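Beta-lactamase (Klebsiella pneumoniae, PDB 6KBY) probably hydrolyses beta-lactam antibiotics to substituted beta-amino acids, as a class C serine beta-lactamase, and binds AMP covalently in its active site. Local coordinates at residues A[64-68]-A[201-206]; A[207-213]-A[346-350]. All coordinates share one frame; numbering follows the deposited sequence.

Interaction 1. Residues A[64-68]-A[201-206]; sequences NTLFE and QMENYA
Leu66 meets the loop 201-206 as if the two were neighbouring parallel strands: its N-H donates to Asn204 O (2.8 Å) and its carbonyl O accepts from Ala206 N (3.0 Å), so Leu66 and Tyr205 form a single bridge. The first bond is nearly straight, and a CA-H...O contact from Thr65 CA to Asn204 O (3.3 Å) adds to the load on that oxygen. Beyond the bridge, Glu68 OE2 takes a 2.6 Å hydrogen bond from Tyr205 OH on the anti side of the carboxylate, whose plane is turned 56° from the ring. With CG anti to the backbone N (chi1 -176°), Tyr205 first leaves away from 64-68, yet its long ring brings the hydroxyl back to Glu68. Both carboxylate oxygens have further partners: OE2 also accepts from Val218 N, and OE1 bonds Thr325 OG1, while His217 stacks on the Tyr205 ring.

On the side of the bridge toward Asn64, the Leu66 side chain crosses Gln201 at about a right angle, CD1 lying 3.9 Å from its CB, and the Asn204 amide lies against Asn64 CB. These contacts rest on a tight bend in which Asn204 ND2 donates to Gln201 OE1 (2.9 Å), from above its carbonyl plane, and a water joins that OE1 to Asn64 O, so that two donors hold it.

Glu68 lies shortly before AMP-linked Ser71, probably the nucleophile, and its partner Thr325 lines the AMP pocket. The arrangement thus joins the approach to helix 72-86 with a loop that probably corresponds to the omega loop of class C beta-lactamases.

Interaction 2. Residues A[207-213]-A[346-350]; sequences WGYNKKD and ANKNY
Asn347 fills the tight, buried end of the contact, with its CB only 3.1 Å from Trp207 O and its carbonyl O accepting from Tyr209 N (3.0 Å), a donor that stands above the carbonyl plane. Its amide lies beside the Tyr209 ring, pointing the same way but turned nearly perpendicular to it (84°), with ND2 3.9 Å from CE1. The bond from Asn347 ND2 to Trp207 O is weak; stronger partners for this amide are Gly34 N, at OD1, and Leu52 O, at ND2.

Toward solvent the backbones part and Lys348 spans the gap. Bent at chi3 and chi4 (-80° and -71°), its chain curls back to bring NZ to Asp213 OD1 in a 2.8 Å salt bridge, and the same NZ donates to Tyr209 O (3.2 Å). A water bound to Tyr209 O and to Asn349 N replaces a direct backbone bond there.

Asn210 to Asp213 form a type I turn, closed by Asp213 N to Asn210 O, at the tip of the hairpin of strands 208-209 and 215-216. The salt bridge of Lys348 to Asp213 ties this hairpin, probably part of the class C omega loop, to the segment after strand 340-346 of the central antiparallel sheet.

How the interactions relate
Successive pieces of one loop supply a partner to each contact: 201-206 joins 64-68 in interaction 1, and the chain continues directly into 207-213, which meets 346-350 in interaction 2. The two sites touch through the Phe67 ring, whose CD2 packs 3.8 Å from Ala346 C. Interaction 1 is the more buried, and the Glu68 carboxylate there takes bonds from hydroxyls and a backbone N-H. Interaction 2 is buried at one end only, where amide and backbone groups meet, and gives way outward to a salt bridge and a water. Together they fasten the loop both to the strand that precedes Ser71 and to the end of the central sheet.

Interaction 1. Residues A[64-68]-A[201-206]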
# COMPACT_ATOMS: atom_id res chain seq x y z
N ASN A 64 6.01 11.70 15.45
CA ASN A 64 5.42 10.49 16.01
C ASN A 64 3.99 10.24 15.55
O ASN A 64 3.40 9.23 15.92
CB ASN A 64 5.47 10.52 17.54
CG ASN A 64 6.88 10.58 18.06
OD1 ASN A 64 7.75 9.85 17.59
ND2 ASN A 64 7.12 11.45 19.03
N THR A 65 3.42 11.14 14.74
CA THR A 65 2.01 11.03 14.41
C THR A 65 1.74 9.80 13.55
O THR A 65 2.41 9.58 12.53
CB THR A 65 1.54 12.27 13.66
OG1 THR A 65 1.73 13.43 14.48
CG2 THR A 65 0.06 12.15 13.29
N LEU A 66 0.75 9.02 13.95
CA LEU A 66 0.29 7.85 13.23
C LEU A 66 -0.89 8.23 12.36
O LEU A 66 -1.85 8.86 12.83
CB LEU A 66 -0.14 6.76 14.21
CG LEU A 66 0.96 6.23 15.13
CD1 LEU A 66 0.37 5.50 16.32
CD2 LEU A 66 1.90 5.32 14.36
N PHE A 67 -0.83 7.84 11.09
CA PHE A 67 -1.91 8.02 10.14
C PHE A 67 -2.41 6.65 9.70
O PHE A 67 -1.63 5.70 9.58
CB PHE A 67 -1.44 8.76 8.87
CG PHE A 67 -1.02 10.19 9.09
CD1 PHE A 67 0.24 10.50 9.59
CD2 PHE A 67 -1.86 11.23 8.72
CE1 PHE A 67 0.63 11.83 9.75
CE2 PHE A 67 -1.48 12.55 8.89
CZ PHE A 67 -0.23 12.85 9.40
N GLU A 68 -3.71 6.55 9.44
CA GLU A 68 -4.23 5.41 8.71
C GLU A 68 -3.77 5.50 7.27
O GLU A 68 -3.80 6.58 6.66
CB GLU A 68 -5.76 5.41 8.74
CG GLU A 68 -6.31 5.27 10.14
CD GLU A 68 -7.81 5.48 10.26
OE1 GLU A 68 -8.50 5.63 9.23
OE2 GLU A 68 -8.30 5.49 11.41
N GLN A 201 0.56 4.86 22.43
CA GLN A 201 0.63 5.55 21.15
C GLN A 201 -0.69 6.18 20.75
O GLN A 201 -0.74 6.88 19.73
CB GLN A 201 1.11 4.58 20.06
CG GLN A 201 2.55 4.13 20.26
CD GLN A 201 3.53 5.25 19.98
OE1 GLN A 201 3.20 6.20 19.27
NE2 GLN A 201 4.72 5.15 20.54
N MET A 202 -1.76 5.98 21.52
CA MET A 202 -3.04 6.57 21.14
C MET A 202 -2.96 8.09 21.07
O MET A 202 -3.63 8.70 20.23
CB MET A 202 -4.14 6.12 22.11
CG MET A 202 -4.57 4.68 21.90
SD MET A 202 -5.28 4.35 20.26
CE MET A 202 -6.76 5.36 20.31
N GLU A 203 -2.13 8.71 21.91
CA GLU A 203 -1.98 10.16 21.88
C GLU A 203 -1.38 10.63 20.56
O GLU A 203 -1.50 11.82 20.23
CB GLU A 203 -1.12 10.63 23.05
CG GLU A 203 0.32 10.14 23.02
CD GLU A 203 1.18 10.73 24.13
OE1 GLU A 203 2.40 10.49 24.13
OE2 GLU A 203 0.63 11.44 24.99
N ASN A 204 -0.73 9.74 19.82
CA ASN A 204 -0.10 10.06 18.54
C ASN A 204 -0.96 9.68 17.35
O ASN A 204 -0.57 9.96 16.21
CB ASN A 204 1.24 9.34 18.43
CG ASN A 204 2.27 9.88 19.38
OD1 ASN A 204 2.33 11.08 19.63
ND2 ASN A 204 3.09 8.99 19.94
N TYR A 205 -2.10 9.05 17.58
CA TYR A 205 -2.94 8.56 16.49
C TYR A 205 -3.83 9.70 16.02
O TYR A 205 -4.78 10.09 16.71
CB TYR A 205 -3.73 7.36 17.00
CG TYR A 205 -4.61 6.60 16.02
CD1 TYR A 205 -4.62 6.90 14.65
CD2 TYR A 205 -5.44 5.59 16.48
CE1 TYR A 205 -5.46 6.19 13.79
CE2 TYR A 205 -6.26 4.89 15.63
CZ TYR A 205 -6.27 5.19 14.29
OH TYR A 205 -7.11 4.46 13.47
N ALA A 206 -3.50 10.26 14.86
CA ALA A 206 -4.28 11.35 14.30
C ALA A 206 -5.72 10.92 14.11
O ALA A 206 -6.02 9.74 13.89
CB ALA A 206 -3.71 11.74 12.93
O HOH W 1 4.53 6.88 16.87

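Interaction 2. Residues A[207-213]-A[346-350]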
# COMPACT_ATOMS: atom_id res chain seq x y z
N TRP A 207 -6.63 11.89 14.19
CA TRP A 207 -8.00 11.67 13.78
C TRP A 207 -8.12 11.96 12.29
O TRP A 207 -7.45 12.86 11.76
CB TRP A 207 -8.96 12.56 14.59
CG TRP A 207 -9.14 12.01 15.96
CD1 TRP A 207 -8.44 12.35 17.09
CD2 TRP A 207 -10.04 10.97 16.35
NE1 TRP A 207 -8.88 11.60 18.16
CE2 TRP A 207 -9.86 10.75 17.73
CE3 TRP A 207 -10.99 10.21 15.66
CZ2 TRP A 207 -10.59 9.79 18.43
CZ3 TRP A 207 -11.72 9.27 16.37
CH2 TRP A 207 -11.52 9.07 17.73
N GLY A 208 -8.94 11.17 11.60
CA GLY A 208 -9.28 11.47 10.24
C GLY A 208 -10.52 12.33 10.17
O GLY A 208 -11.33 12.32 11.09
N TYR A 209 -10.67 13.08 9.09
CA TYR A 209 -11.80 13.98 8.94
C TYR A 209 -12.55 13.61 7.66
O TYR A 209 -11.98 13.71 6.56
CB TYR A 209 -11.36 15.44 9.01
CG TYR A 209 -10.89 15.72 10.42
CD1 TYR A 209 -9.58 15.46 10.81
CD2 TYR A 209 -11.79 16.14 11.40
CE1 TYR A 209 -9.17 15.65 12.11
CE2 TYR A 209 -11.39 16.34 12.70
CZ TYR A 209 -10.08 16.09 13.06
OH TYR A 209 -9.66 16.27 14.35
N ASN A 210 -13.79 13.15 7.81
CA ASN A 210 -14.55 12.61 6.69
C ASN A 210 -15.13 13.74 5.85
O ASN A 210 -14.82 14.92 6.03
CB ASN A 210 -15.58 11.58 7.17
CG ASN A 210 -16.72 12.20 7.97
OD1 ASN A 210 -16.87 13.42 8.04
ND2 ASN A 210 -17.56 11.35 8.56
N LYS A 211 -16.01 13.39 4.90
CA LYS A 211 -16.55 14.38 3.98
C LYS A 211 -17.35 15.46 4.70
O LYS A 211 -17.42 16.60 4.24
CB LYS A 211 -17.44 13.71 2.94
CG LYS A 211 -16.70 12.89 1.92
CD LYS A 211 -17.69 12.29 0.95
CE LYS A 211 -17.00 11.44 -0.10
NZ LYS A 211 -17.97 10.98 -1.12
N LYS A 212 -17.97 15.11 5.83
CA LYS A 212 -18.67 16.09 6.64
C LYS A 212 -17.80 16.65 7.76
O LYS A 212 -18.31 17.29 8.68
CB LYS A 212 -19.99 15.50 7.17
CG LYS A 212 -21.00 15.29 6.05
CD LYS A 212 -22.31 14.70 6.53
CE LYS A 212 -23.27 14.50 5.35
NZ LYS A 212 -24.56 13.90 5.76
N ASP A 213 -16.49 16.42 7.68
CA ASP A 213 -15.51 16.96 8.62
C ASP A 213 -15.70 16.45 10.04
O ASP A 213 -15.31 17.11 11.01
CB ASP A 213 -15.41 18.49 8.53
CG ASP A 213 -14.72 18.94 7.26
OD1 ASP A 213 -13.64 18.39 6.95
OD2 ASP A 213 -15.25 19.83 6.57
N ALA A 346 -2.03 12.11 4.86
CA ALA A 346 -2.98 13.16 5.20
C ALA A 346 -4.11 12.56 6.02
O ALA A 346 -4.51 11.41 5.81
CB ALA A 346 -3.59 13.79 3.95
N ASN A 347 -4.66 13.37 6.93
CA ASN A 347 -5.85 13.00 7.69
C ASN A 347 -7.13 13.58 7.11
O ASN A 347 -8.07 13.96 7.83
CB ASN A 347 -5.70 13.27 9.19
CG ASN A 347 -5.53 14.73 9.51
OD1 ASN A 347 -5.36 15.56 8.61
ND2 ASN A 347 -5.54 15.06 10.81
N LYS A 348 -7.18 13.65 5.78
CA LYS A 348 -8.42 13.77 5.03
C LYS A 348 -8.22 13.01 3.73
O LYS A 348 -7.11 13.00 3.18
CB LYS A 348 -8.79 15.23 4.75
CG LYS A 348 -10.05 15.40 3.92
CD LYS A 348 -10.52 16.84 3.86
CE LYS A 348 -11.26 17.22 5.11
NZ LYS A 348 -12.60 16.55 5.19
N ASN A 349 -9.26 12.33 3.28
CA ASN A 349 -9.24 11.59 2.02
C ASN A 349 -9.50 12.59 0.90
O ASN A 349 -10.66 12.94 0.62
CB ASN A 349 -10.31 10.51 2.07
CG ASN A 349 -10.36 9.66 0.81
OD1 ASN A 349 -9.79 9.99 -0.23
ND2 ASN A 349 -11.08 8.54 0.89
N TYR A 350 -8.44 13.06 0.25
CA TYR A 350 -8.53 13.96 -0.89
C TYR A 350 -8.14 13.21 -2.16
O TYR A 350 -7.53 12.14 -2.11
CB TYR A 350 -7.67 15.21 -0.67
CG TYR A 350 -6.19 14.93 -0.66
CD1 TYR A 350 -5.57 14.31 0.42
CD2 TYR A 350 -5.40 15.26 -1.75
CE1 TYR A 350 -4.21 14.04 0.41
CE2 TYR A 350 -4.05 15.00 -1.77
CZ TYR A 350 -3.46 14.39 -0.68
OH TYR A 350 -2.11 14.12 -0.72
O HOH W 2 -11.86 12.31 4.41